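Local coordinates for protein fusion DH (Streptomyces sp. MJ635-86F5, PDB 6K97) that is an engineered fusion of the split dehydratase domain from cremimycin biosynthesis, a double hot dog fold that probably dehydrates polyketide intermediates, at residues Y48-R53 and V115-A120; I94-L99 and D145-P150; F277-V282 and V317-V322. All coordinates share one frame; numbering follows the deposited sequence.

In the fold
All three contacts join antiparallel strands, at different places in the double hot dog. Contacts 1 and 2 lie in the N-terminal part of the fusion, contact 3 in the C-terminal part. Contact 1 is the most buried: backbone ladder and apolar side chains, with the second subunit against one face. Contacts 2 and 3 are partly buried and admit polar chemistry: a serine-glutamate bond in one, a water bridge in the other, beside an arginine laid flat over glycine. Val117 of contact 1 packs on Ile148 of contact 2. Strands 93-99 and 273-284 pair across the two fused parts, bringing contacts 2 and 3 to about 9 Å between centres, against about 21 Å for contacts 1 and 3.

Contact 1. Residues Y48-R53 and V115-A120; sequences YLFTGR and VAVGPA
In the N-terminal hot dog half of the fusion, strand 48-55 runs antiparallel beside strand 110-117, and the short segments approach to 4.8 Å between axes. The tight part is the ladder from Tyr48 to Phe50, held by four backbone hydrogen bonds. Val117 N reaches Tyr48 O at 2.9 Å almost straight (176°), although it sits above the carbonyl plane; Tyr48 N gives the more bent bond, 2.8 Å to a lone pair of Val117 O. Tyr48, Phe50, Val115 and Val117 share the face packed against helix 75-88. On the other face, Leu49 and Ala116 meet the second subunit, where Leu49 packs on Leu49 of that chain. The loose side begins past Val117: no residue there bonds to 48-53, and Pro119 and Ala120 stand exposed. Tyr48 is intermediate, since its CB alone does the packing, 4.1 Å from Val117 CB, and its side chain also touches Ile88 and Ala89. The Phe50 ring works differently. With CG anti to the carbonyl carbon (chi1 -54°), one edge faces the partner strand: Phe50 CD1 lies 4.0 Å from Val115 CB, and Phe50 CE1 lies 4.2 Å from Val117 CG2.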
ATOM      1  N   TYR A  48      -6.475  -5.520   0.632  1.00 37.46           N
ATOM      2  CA  TYR A  48      -5.422  -5.108   1.579  1.00 38.22           C
ATOM      3  C   TYR A  48      -4.034  -5.075   0.917  1.00 38.05           C
ATOM      4  O   TYR A  48      -3.803  -5.774  -0.078  1.00 42.02           O
ATOM      5  CB  TYR A  48      -5.372  -6.061   2.753  1.00 37.72           C
ATOM      6  CG  TYR A  48      -6.524  -5.999   3.680  1.00 39.40           C
ATOM      7  CD1 TYR A  48      -7.693  -6.699   3.423  1.00 40.37           C
ATOM      8  CD2 TYR A  48      -6.464  -5.226   4.847  1.00 40.94           C
ATOM      9  CE1 TYR A  48      -8.777  -6.621   4.298  1.00 42.84           C
ATOM     10  CE2 TYR A  48      -7.539  -5.158   5.736  1.00 40.99           C
ATOM     11  CZ  TYR A  48      -8.689  -5.845   5.457  1.00 42.05           C
ATOM     12  OH  TYR A  48      -9.750  -5.787   6.341  1.00 46.94           O
ATOM     13  N   LEU A  49      -3.119  -4.270   1.457  1.00 35.84           N
ATOM     14  CA  LEU A  49      -1.706  -4.267   1.033  1.00 34.73           C
ATOM     15  C   LEU A  49      -0.850  -4.417   2.289  1.00 34.44           C
ATOM     16  O   LEU A  49      -1.068  -3.695   3.259  1.00 35.79           O
ATOM     17  CB  LEU A  49      -1.335  -2.969   0.315  1.00 34.69           C
ATOM     18  CG  LEU A  49       0.151  -2.861  -0.086  1.00 36.32           C
ATOM     19  CD1 LEU A  49       0.508  -3.823  -1.229  1.00 36.32           C
ATOM     20  CD2 LEU A  49       0.571  -1.456  -0.488  1.00 36.05           C
ATOM     21  N   PHE A  50       0.102  -5.341   2.289  1.00 33.92           N
ATOM     22  CA  PHE A  50       1.093  -5.424   3.371  1.00 35.11           C
ATOM     23  C   PHE A  50       2.491  -5.252   2.801  1.00 36.76           C
ATOM     24  O   PHE A  50       2.770  -5.764   1.715  1.00 38.18           O
ATOM     25  CB  PHE A  50       1.037  -6.773   4.012  1.00 35.39           C
ATOM     26  CG  PHE A  50      -0.321  -7.153   4.470  1.00 34.23           C
ATOM     27  CD1 PHE A  50      -1.231  -7.676   3.602  1.00 33.04           C
ATOM     28  CD2 PHE A  50      -0.684  -6.961   5.764  1.00 36.40           C
ATOM     29  CE1 PHE A  50      -2.489  -8.045   4.035  1.00 34.27           C
ATOM     30  CE2 PHE A  50      -1.966  -7.298   6.200  1.00 36.92           C
ATOM     31  CZ  PHE A  50      -2.862  -7.850   5.337  1.00 34.02           C
ATOM     32  N   THR A  51       3.359  -4.524   3.489  1.00 35.39           N
ATOM     33  CA  THR A  51       4.707  -4.301   2.946  1.00 36.72           C
ATOM     34  C   THR A  51       5.772  -4.499   3.996  1.00 38.90           C
ATOM     35  O   THR A  51       5.518  -4.336   5.200  1.00 37.55           O
ATOM     36  CB  THR A  51       4.899  -2.876   2.355  1.00 37.62           C
ATOM     37  OG1 THR A  51       5.013  -1.896   3.413  1.00 39.47           O
ATOM     38  CG2 THR A  51       3.731  -2.498   1.464  1.00 37.76           C
ATOM     39  N   GLY A  52       6.969  -4.840   3.534  1.00 41.13           N
ATOM     40  CA  GLY A  52       8.124  -4.937   4.420  1.00 42.83           C
ATOM     41  C   GLY A  52       9.404  -4.973   3.637  1.00 45.24           C
ATOM     42  O   GLY A  52       9.410  -5.183   2.420  1.00 44.60           O
ATOM     43  N   ARG A  53      10.495  -4.760   4.352  1.00 52.14           N
ATOM     44  CA  ARG A  53      11.833  -4.815   3.778  1.00 55.81           C
ATOM     45  C   ARG A  53      12.403  -6.172   4.140  1.00 52.68           C
ATOM     46  O   ARG A  53      12.319  -6.595   5.294  1.00 47.67           O
ATOM     47  CB  ARG A  53      12.720  -3.707   4.363  1.00 61.64           C
ATOM     48  CG  ARG A  53      14.112  -3.645   3.743  1.00 73.70           C
ATOM     49  CD  ARG A  53      14.918  -2.462   4.269  1.00 83.05           C
ATOM     50  NE  ARG A  53      16.207  -2.369   3.581  1.00 89.89           N
ATOM     51  CZ  ARG A  53      17.343  -2.947   3.993  1.00 99.41           C
ATOM     52  NH1 ARG A  53      17.386  -3.659   5.122  1.00111.14           N
ATOM     53  NH2 ARG A  53      18.457  -2.807   3.285  1.00 90.51           N
ATOM     54  N   VAL A 115       2.580  -8.176  -0.009  1.00 38.34           N
ATOM     55  CA  VAL A 115       1.474  -9.076  -0.122  1.00 35.20           C
ATOM     56  C   VAL A 115       0.264  -8.264  -0.490  1.00 36.64           C
ATOM     57  O   VAL A 115      -0.071  -7.331   0.212  1.00 40.68           O
ATOM     58  CB  VAL A 115       1.203  -9.768   1.216  1.00 35.12           C
ATOM     59  CG1 VAL A 115       0.053 -10.747   1.058  1.00 34.43           C
ATOM     60  CG2 VAL A 115       2.465 -10.479   1.740  1.00 33.03           C
ATOM     61  N   ALA A 116      -0.415  -8.617  -1.586  1.00 39.15           N
ATOM     62  CA  ALA A 116      -1.662  -7.966  -1.976  1.00 36.42           C
ATOM     63  C   ALA A 116      -2.836  -8.919  -1.855  1.00 37.45           C
ATOM     64  O   ALA A 116      -2.781 -10.056  -2.361  1.00 35.90           O
ATOM     65  CB  ALA A 116      -1.575  -7.474  -3.380  1.00 36.59           C
ATOM     66  N   VAL A 117      -3.922  -8.433  -1.220  1.00 35.57           N
ATOM     67  CA  VAL A 117      -5.160  -9.158  -1.147  1.00 34.68           C
ATOM     68  C   VAL A 117      -6.329  -8.423  -1.838  1.00 35.10           C
ATOM     69  O   VAL A 117      -6.615  -7.243  -1.564  1.00 38.01           O
ATOM     70  CB  VAL A 117      -5.490  -9.360   0.302  1.00 37.62           C
ATOM     71  CG1 VAL A 117      -6.810 -10.087   0.464  1.00 38.81           C
ATOM     72  CG2 VAL A 117      -4.365 -10.130   0.951  1.00 40.52           C
ATOM     73  N   GLY A 118      -7.030  -9.128  -2.699  1.00 33.87           N
ATOM     74  CA  GLY A 118      -8.205  -8.592  -3.358  1.00 35.07           C
ATOM     75  C   GLY A 118      -9.391  -8.484  -2.419  1.00 37.38           C
ATOM     76  O   GLY A 118      -9.337  -8.940  -1.255  1.00 34.78           O
ATOM     77  N   PRO A 119     -10.478  -7.867  -2.918  1.00 38.88           N
ATOM     78  CA  PRO A 119     -11.766  -7.806  -2.215  1.00 38.51           C
ATOM     79  C   PRO A 119     -12.434  -9.154  -2.149  1.00 38.99           C
ATOM     80  O   PRO A 119     -12.105 -10.026  -2.932  1.00 41.49           O
ATOM     81  CB  PRO A 119     -12.631  -6.885  -3.104  1.00 39.45           C
ATOM     82  CG  PRO A 119     -11.778  -6.499  -4.285  1.00 40.07           C
ATOM     83  CD  PRO A 119     -10.558  -7.348  -4.306  1.00 38.44           C
ATOM     84  N   ALA A 120     -13.386  -9.307  -1.238  1.00 40.62           N
ATOM     85  CA  ALA A 120     -14.118 -10.546  -1.062  1.00 41.81           C
ATOM     86  C   ALA A 120     -15.160 -10.762  -2.146  1.00 44.47           C
ATOM     87  O   ALA A 120     -15.865  -9.848  -2.476  1.00 47.19           O
ATOM     88  CB  ALA A 120     -14.794 -10.572   0.308  1.00 41.58           C
TER

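Contact 2. Residues I94-L99 and D145-P150; sequences ITELVL and DGSIGP
Ile94 starts the pairing on the face turned to helix 75-88, its CG1 4.4 Å from Ile148 CG2. Thr95 comes next and disturbs the register: its N donates to Ser147 O at 2.9 Å, while its OG1 turns to Glu93. Glu96 N points at that same Ser147 O, but weakly, at 3.4 Å. Two residues facing one make a classic beta bulge, set in the antiparallel pairing of strands 93-99 and 141-149 in the N-terminal hot dog half of the fusion. The Glu96 side chain bends at chi2 (-87°) and folds back across the partner strand, so that Glu96 CD comes within 3.8 Å of Gly146 CA. Ser147 OG donates to Glu96 OE1 at 2.7 Å, meeting it nearly along the C-O axis. An alanine in place of Glu96 would remove the carboxylate and probably leave Ser147 OG without this acceptor and Gly146 less covered. The backbone of Glu96 is close as well: its O takes Ser147 N and lies 3.1 Å from Gly146 CA, where a side chain on the glycine would clash with it. Leu97, with CG anti to the backbone N, lays CD1 against the carbonyl of Asp145. Val98 N then donates to Asp145 O at 2.9 Å, nearly along the C=O axis, and Asp145 N returns a bond to Val98 O at 3.1 Å, while Asp145 OD1 is held by His100.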
ATOM      1  N   ILE A  94      -5.970 -20.539   4.276  1.00 35.00           N
ATOM      2  CA  ILE A  94      -5.362 -20.374   2.970  1.00 33.21           C
ATOM      3  C   ILE A  94      -5.956 -21.535   2.207  1.00 33.39           C
ATOM      4  O   ILE A  94      -5.785 -22.672   2.558  1.00 33.97           O
ATOM      5  CB  ILE A  94      -3.847 -20.489   2.979  1.00 34.38           C
ATOM      6  CG1 ILE A  94      -3.243 -19.471   3.925  1.00 33.52           C
ATOM      7  CG2 ILE A  94      -3.272 -20.315   1.586  1.00 34.77           C
ATOM      8  CD1 ILE A  94      -1.792 -19.770   4.212  1.00 33.02           C
ATOM      9  N   THR A  95      -6.703 -21.219   1.177  1.00 34.65           N
ATOM     10  CA  THR A  95      -7.459 -22.202   0.451  1.00 34.25           C
ATOM     11  C   THR A  95      -6.519 -22.872  -0.478  1.00 32.83           C
ATOM     12  O   THR A  95      -6.533 -24.064  -0.600  1.00 32.77           O
ATOM     13  CB  THR A  95      -8.641 -21.548  -0.303  1.00 33.94           C
ATOM     14  OG1 THR A  95      -9.650 -21.259   0.663  1.00 36.23           O
ATOM     15  CG2 THR A  95      -9.236 -22.483  -1.310  1.00 33.93           C
ATOM     16  N   GLU A  96      -5.670 -22.088  -1.120  1.00 36.02           N
ATOM     17  CA  GLU A  96      -4.725 -22.682  -2.047  1.00 38.47           C
ATOM     18  C   GLU A  96      -3.603 -21.677  -2.277  1.00 34.54           C
ATOM     19  O   GLU A  96      -3.840 -20.469  -2.266  1.00 34.60           O
ATOM     20  CB  GLU A  96      -5.512 -23.170  -3.315  1.00 39.26           C
ATOM     21  CG  GLU A  96      -4.777 -22.946  -4.598  1.00 45.70           C
ATOM     22  CD  GLU A  96      -5.023 -21.581  -5.155  1.00 44.36           C
ATOM     23  OE1 GLU A  96      -5.929 -20.815  -4.713  1.00 43.48           O
ATOM     24  OE2 GLU A  96      -4.263 -21.305  -6.084  1.00 51.13           O
ATOM     25  N   LEU A  97      -2.378 -22.181  -2.385  1.00 33.52           N
ATOM     26  CA  LEU A  97      -1.198 -21.353  -2.593  1.00 32.28           C
ATOM     27  C   LEU A  97      -0.210 -22.071  -3.462  1.00 33.01           C
ATOM     28  O   LEU A  97       0.137 -23.220  -3.172  1.00 31.40           O
ATOM     29  CB  LEU A  97      -0.496 -21.013  -1.273  1.00 34.23           C
ATOM     30  CG  LEU A  97       0.607 -19.915  -1.377  1.00 35.35           C
ATOM     31  CD1 LEU A  97      -0.001 -18.505  -1.579  1.00 33.94           C
ATOM     32  CD2 LEU A  97       1.516 -19.920  -0.145  1.00 34.81           C
ATOM     33  N   VAL A  98       0.304 -21.362  -4.475  1.00 30.38           N
ATOM     34  CA  VAL A  98       1.269 -21.909  -5.398  1.00 28.48           C
ATOM     35  C   VAL A  98       2.483 -21.000  -5.485  1.00 29.19           C
ATOM     36  O   VAL A  98       2.354 -19.784  -5.665  1.00 31.47           O
ATOM     37  CB  VAL A  98       0.636 -21.995  -6.796  1.00 29.94           C
ATOM     38  CG1 VAL A  98       1.595 -22.577  -7.801  1.00 29.27           C
ATOM     39  CG2 VAL A  98      -0.648 -22.813  -6.766  1.00 29.32           C
ATOM     40  N   LEU A  99       3.668 -21.590  -5.389  1.00 31.15           N
ATOM     41  CA  LEU A  99       4.946 -20.890  -5.457  1.00 32.78           C
ATOM     42  C   LEU A  99       5.532 -20.927  -6.861  1.00 35.97           C
ATOM     43  O   LEU A  99       5.424 -21.917  -7.542  1.00 43.87           O
ATOM     44  CB  LEU A  99       5.907 -21.591  -4.526  1.00 34.26           C
ATOM     45  CG  LEU A  99       5.308 -21.897  -3.154  1.00 35.07           C
ATOM     46  CD1 LEU A  99       6.348 -22.602  -2.293  1.00 35.48           C
ATOM     47  CD2 LEU A  99       4.833 -20.643  -2.465  1.00 33.48           C
ATOM     48  N   ASP A 145       1.063 -17.012  -5.479  1.00 33.68           N
ATOM     49  CA  ASP A 145      -0.317 -16.525  -5.470  1.00 35.30           C
ATOM     50  C   ASP A 145      -1.300 -17.615  -5.085  1.00 32.95           C
ATOM     51  O   ASP A 145      -0.944 -18.805  -4.999  1.00 35.34           O
ATOM     52  CB  ASP A 145      -0.668 -15.846  -6.796  1.00 39.64           C
ATOM     53  CG  ASP A 145      -0.584 -16.725  -7.950  1.00 43.20           C
ATOM     54  OD1 ASP A 145      -0.415 -17.948  -7.808  1.00 51.08           O
ATOM     55  OD2 ASP A 145      -0.686 -16.172  -9.037  1.00 48.48           O
ATOM     56  N   GLY A 146      -2.513 -17.220  -4.820  1.00 31.07           N
ATOM     57  CA  GLY A 146      -3.497 -18.167  -4.303  1.00 31.08           C
ATOM     58  C   GLY A 146      -4.702 -17.416  -3.797  1.00 31.32           C
ATOM     59  O   GLY A 146      -5.051 -16.356  -4.298  1.00 28.61           O
ATOM     60  N   SER A 147      -5.389 -18.026  -2.862  1.00 32.33           N
ATOM     61  CA  SER A 147      -6.590 -17.432  -2.318  1.00 34.33           C
ATOM     62  C   SER A 147      -6.769 -17.803  -0.859  1.00 36.21           C
ATOM     63  O   SER A 147      -6.262 -18.839  -0.395  1.00 41.10           O
ATOM     64  CB  SER A 147      -7.821 -17.867  -3.094  1.00 33.66           C
ATOM     65  OG  SER A 147      -7.720 -19.232  -3.361  1.00 35.09           O
ATOM     66  N   ILE A 148      -7.475 -16.935  -0.159  1.00 34.64           N
ATOM     67  CA  ILE A 148      -7.792 -17.109   1.234  1.00 35.77           C
ATOM     68  C   ILE A 148      -9.306 -16.949   1.384  1.00 36.76           C
ATOM     69  O   ILE A 148      -9.925 -16.323   0.550  1.00 36.04           O
ATOM     70  CB  ILE A 148      -7.059 -16.098   2.111  1.00 34.20           C
ATOM     71  CG1 ILE A 148      -7.442 -14.661   1.733  1.00 36.10           C
ATOM     72  CG2 ILE A 148      -5.575 -16.284   1.957  1.00 33.69           C
ATOM     73  CD1 ILE A 148      -6.755 -13.581   2.570  1.00 34.91           C
ATOM     74  N   GLY A 149      -9.887 -17.572   2.403  1.00 37.77           N
ATOM     75  CA  GLY A 149     -11.350 -17.540   2.602  1.00 39.06           C
ATOM     76  C   GLY A 149     -11.761 -18.427   3.767  1.00 39.73           C
ATOM     77  O   GLY A 149     -10.904 -18.746   4.602  1.00 41.60           O
ATOM     78  N   PRO A 150     -13.042 -18.852   3.822  1.00 43.46           N
ATOM     79  CA  PRO A 150     -13.652 -19.695   4.893  1.00 46.25           C
ATOM     80  C   PRO A 150     -13.295 -21.161   4.937  1.00 44.94           C
ATOM     81  O   PRO A 150     -13.184 -21.743   3.870  1.00 50.70           O
ATOM     82  CB  PRO A 150     -15.162 -19.558   4.611  1.00 47.16           C
ATOM     83  CG  PRO A 150     -15.288 -18.210   3.980  1.00 46.32           C
ATOM     84  CD  PRO A 150     -14.098 -18.126   3.075  1.00 46.02           C
TER

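Contact 3. Residues F277-V282 and V317-V322; sequences FALRRV and VSVGSV
Arg281, exposed like Arg280, covers Gly320 in the C-terminal part of the fusion. Its CB starts 3.9 Å from Gly320 CA; CG lies anti to the carbonyl carbon, and the chain then bends at chi3 (30°), bringing the head back over the glycine. Arg281 CZ and NH1 both end 3.7 Å, and NH2 3.8 Å, from Gly320 CA, which sits over one guanidinium face, offset toward its rim. A side chain at Gly320 would run into Arg281 CZ and Arg280 O. The backbone turns a corner here. Arg280 N bonds Ser321 O and Ser321 N returns to Arg280 O, whereas Gly320 N donates to Arg281 O at 2.9 Å from well above the carbonyl plane (50° out). A water also donates to Arg281 O at 2.6 Å and bridges to Ser318 OG. Opposite Arg280 and Ser321 the face is apolar: Leu279 CD2 meets Val322 CG2 at 4.0 Å, and Val282 lies alongside Val319. Ser321 has its CB on Arg280 CB, and its OG bonds Asp299. Gly320 and Ser321 both facing Arg280 make a classic beta bulge, here at the bend of strand 315-327 beside strand 273-284 in the C-terminal hot dog fold.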
ATOM      1  N   PHE A 277       5.713 -26.748  -3.949  1.00 34.66           N
ATOM      2  CA  PHE A 277       5.234 -25.734  -4.914  1.00 31.21           C
ATOM      3  C   PHE A 277       3.755 -25.427  -4.735  1.00 30.74           C
ATOM      4  O   PHE A 277       3.309 -24.502  -5.327  1.00 30.05           O
ATOM      5  CB  PHE A 277       5.480 -26.083  -6.370  1.00 28.03           C
ATOM      6  CG  PHE A 277       4.543 -27.105  -6.942  1.00 30.69           C
ATOM      7  CD1 PHE A 277       4.775 -28.484  -6.752  1.00 31.34           C
ATOM      8  CD2 PHE A 277       3.466 -26.739  -7.737  1.00 30.68           C
ATOM      9  CE1 PHE A 277       3.938 -29.432  -7.317  1.00 29.97           C
ATOM     10  CE2 PHE A 277       2.632 -27.718  -8.327  1.00 29.60           C
ATOM     11  CZ  PHE A 277       2.843 -29.038  -8.084  1.00 29.01           C
ATOM     12  N   ALA A 278       2.981 -26.271  -4.058  1.00 29.67           N
ATOM     13  CA  ALA A 278       1.529 -26.015  -3.957  1.00 31.30           C
ATOM     14  C   ALA A 278       1.016 -26.540  -2.632  1.00 31.55           C
ATOM     15  O   ALA A 278       1.425 -27.599  -2.179  1.00 35.10           O
ATOM     16  CB  ALA A 278       0.746 -26.622  -5.108  1.00 29.31           C
ATOM     17  N   LEU A 279       0.189 -25.747  -1.980  1.00 31.62           N
ATOM     18  CA  LEU A 279      -0.387 -26.105  -0.701  1.00 32.19           C
ATOM     19  C   LEU A 279      -1.875 -25.876  -0.843  1.00 31.63           C
ATOM     20  O   LEU A 279      -2.268 -24.987  -1.545  1.00 31.86           O
ATOM     21  CB  LEU A 279       0.192 -25.220   0.413  1.00 31.89           C
ATOM     22  CG  LEU A 279       1.625 -25.527   0.802  1.00 32.57           C
ATOM     23  CD1 LEU A 279       2.581 -24.573   0.131  1.00 32.57           C
ATOM     24  CD2 LEU A 279       1.832 -25.457   2.308  1.00 33.46           C
ATOM     25  N   ARG A 280      -2.674 -26.657  -0.125  1.00 36.34           N
ATOM     26  CA  ARG A 280      -4.142 -26.558  -0.101  1.00 37.46           C
ATOM     27  C   ARG A 280      -4.663 -26.679   1.320  1.00 35.96           C
ATOM     28  O   ARG A 280      -4.266 -27.601   2.043  1.00 32.10           O
ATOM     29  CB  ARG A 280      -4.771 -27.701  -0.857  1.00 40.28           C
ATOM     30  CG  ARG A 280      -4.559 -27.702  -2.350  1.00 45.62           C
ATOM     31  CD  ARG A 280      -5.069 -29.044  -2.927  1.00 50.63           C
ATOM     32  NE  ARG A 280      -4.885 -29.061  -4.372  1.00 56.76           N
ATOM     33  CZ  ARG A 280      -5.627 -28.361  -5.230  1.00 59.44           C
ATOM     34  NH1 ARG A 280      -5.378 -28.425  -6.532  1.00 65.67           N
ATOM     35  NH2 ARG A 280      -6.622 -27.598  -4.808  1.00 61.90           N
ATOM     36  N   ARG A 281      -5.590 -25.788   1.689  1.00 35.51           N
ATOM     37  CA  ARG A 281      -6.315 -25.891   2.963  1.00 37.73           C
ATOM     38  C   ARG A 281      -5.390 -25.811   4.187  1.00 37.23           C
ATOM     39  O   ARG A 281      -5.322 -26.727   5.032  1.00 33.49           O
ATOM     40  CB  ARG A 281      -7.240 -27.124   2.985  1.00 41.17           C
ATOM     41  CG  ARG A 281      -8.539 -26.891   2.194  1.00 47.80           C
ATOM     42  CD  ARG A 281      -9.262 -28.152   1.666  1.00 56.61           C
ATOM     43  NE  ARG A 281      -9.090 -29.379   2.488  1.00 69.48           N
ATOM     44  CZ  ARG A 281      -8.428 -30.510   2.145  1.00 66.93           C
ATOM     45  NH1 ARG A 281      -8.403 -31.519   3.017  1.00 65.40           N
ATOM     46  NH2 ARG A 281      -7.811 -30.664   0.958  1.00 60.76           N
ATOM     47  N   VAL A 282      -4.655 -24.700   4.266  1.00 34.52           N
ATOM     48  CA  VAL A 282      -3.817 -24.415   5.440  1.00 35.13           C
ATOM     49  C   VAL A 282      -4.646 -23.600   6.453  1.00 37.98           C
ATOM     50  O   VAL A 282      -5.155 -22.551   6.107  1.00 39.92           O
ATOM     51  CB  VAL A 282      -2.576 -23.615   5.071  1.00 30.64           C
ATOM     52  CG1 VAL A 282      -1.696 -23.484   6.261  1.00 30.80           C
ATOM     53  CG2 VAL A 282      -1.808 -24.308   3.974  1.00 32.43           C
ATOM     54  N   VAL A 317      -2.164 -26.576  13.849  1.00 34.23           N
ATOM     55  CA  VAL A 317      -2.301 -26.343  12.421  1.00 33.58           C
ATOM     56  C   VAL A 317      -2.587 -27.601  11.711  1.00 32.45           C
ATOM     57  O   VAL A 317      -2.139 -28.678  12.120  1.00 35.96           O
ATOM     58  CB  VAL A 317      -1.046 -25.676  11.843  1.00 35.14           C
ATOM     59  CG1 VAL A 317       0.175 -26.472  12.153  1.00 35.45           C
ATOM     60  CG2 VAL A 317      -1.153 -25.470  10.352  1.00 38.38           C
ATOM     61  N   SER A 318      -3.361 -27.483  10.651  1.00 33.21           N
ATOM     62  CA  SER A 318      -3.518 -28.578   9.696  1.00 35.79           C
ATOM     63  C   SER A 318      -3.319 -28.084   8.249  1.00 33.86           C
ATOM     64  O   SER A 318      -3.550 -26.895   7.964  1.00 35.52           O
ATOM     65  CB  SER A 318      -4.887 -29.246   9.897  1.00 37.84           C
ATOM     66  OG  SER A 318      -5.913 -28.478   9.374  1.00 38.13           O
ATOM     67  N   VAL A 319      -2.897 -29.001   7.367  1.00 33.35           N
ATOM     68  CA  VAL A 319      -2.602 -28.715   5.954  1.00 32.77           C
ATOM     69  C   VAL A 319      -3.287 -29.762   5.145  1.00 34.10           C
ATOM     70  O   VAL A 319      -2.927 -30.938   5.212  1.00 38.43           O
ATOM     71  CB  VAL A 319      -1.106 -28.734   5.670  1.00 33.15           C
ATOM     72  CG1 VAL A 319      -0.776 -28.326   4.249  1.00 33.75           C
ATOM     73  CG2 VAL A 319      -0.397 -27.807   6.627  1.00 33.68           C
ATOM     74  N   GLY A 320      -4.291 -29.354   4.374  1.00 35.09           N
ATOM     75  CA  GLY A 320      -4.999 -30.283   3.501  1.00 34.87           C
ATOM     76  C   GLY A 320      -4.014 -30.999   2.635  1.00 35.77           C
ATOM     77  O   GLY A 320      -4.078 -32.191   2.495  1.00 37.88           O
ATOM     78  N   SER A 321      -3.048 -30.287   2.059  1.00 37.06           N
ATOM     79  CA  SER A 321      -2.160 -30.948   1.109  1.00 37.13           C
ATOM     80  C   SER A 321      -0.925 -30.113   0.866  1.00 36.01           C
ATOM     81  O   SER A 321      -1.023 -28.895   0.790  1.00 30.07           O
ATOM     82  CB  SER A 321      -2.909 -31.192  -0.219  1.00 36.13           C
ATOM     83  OG  SER A 321      -2.107 -31.958  -1.083  1.00 39.36           O
ATOM     84  N   VAL A 322       0.233 -30.774   0.759  1.00 35.53           N
ATOM     85  CA  VAL A 322       1.463 -30.103   0.321  1.00 35.37           C
ATOM     86  C   VAL A 322       2.056 -30.917  -0.789  1.00 35.10           C
ATOM     87  O   VAL A 322       2.390 -32.084  -0.541  1.00 34.08           O
ATOM     88  CB  VAL A 322       2.554 -30.050   1.376  1.00 36.35           C
ATOM     89  CG1 VAL A 322       3.748 -29.254   0.824  1.00 35.82           C
ATOM     90  CG2 VAL A 322       2.044 -29.418   2.630  1.00 38.68           C
TER
HETATM   91  O   HOH W   1      -6.729 -28.113   6.752  1.00 35.35           O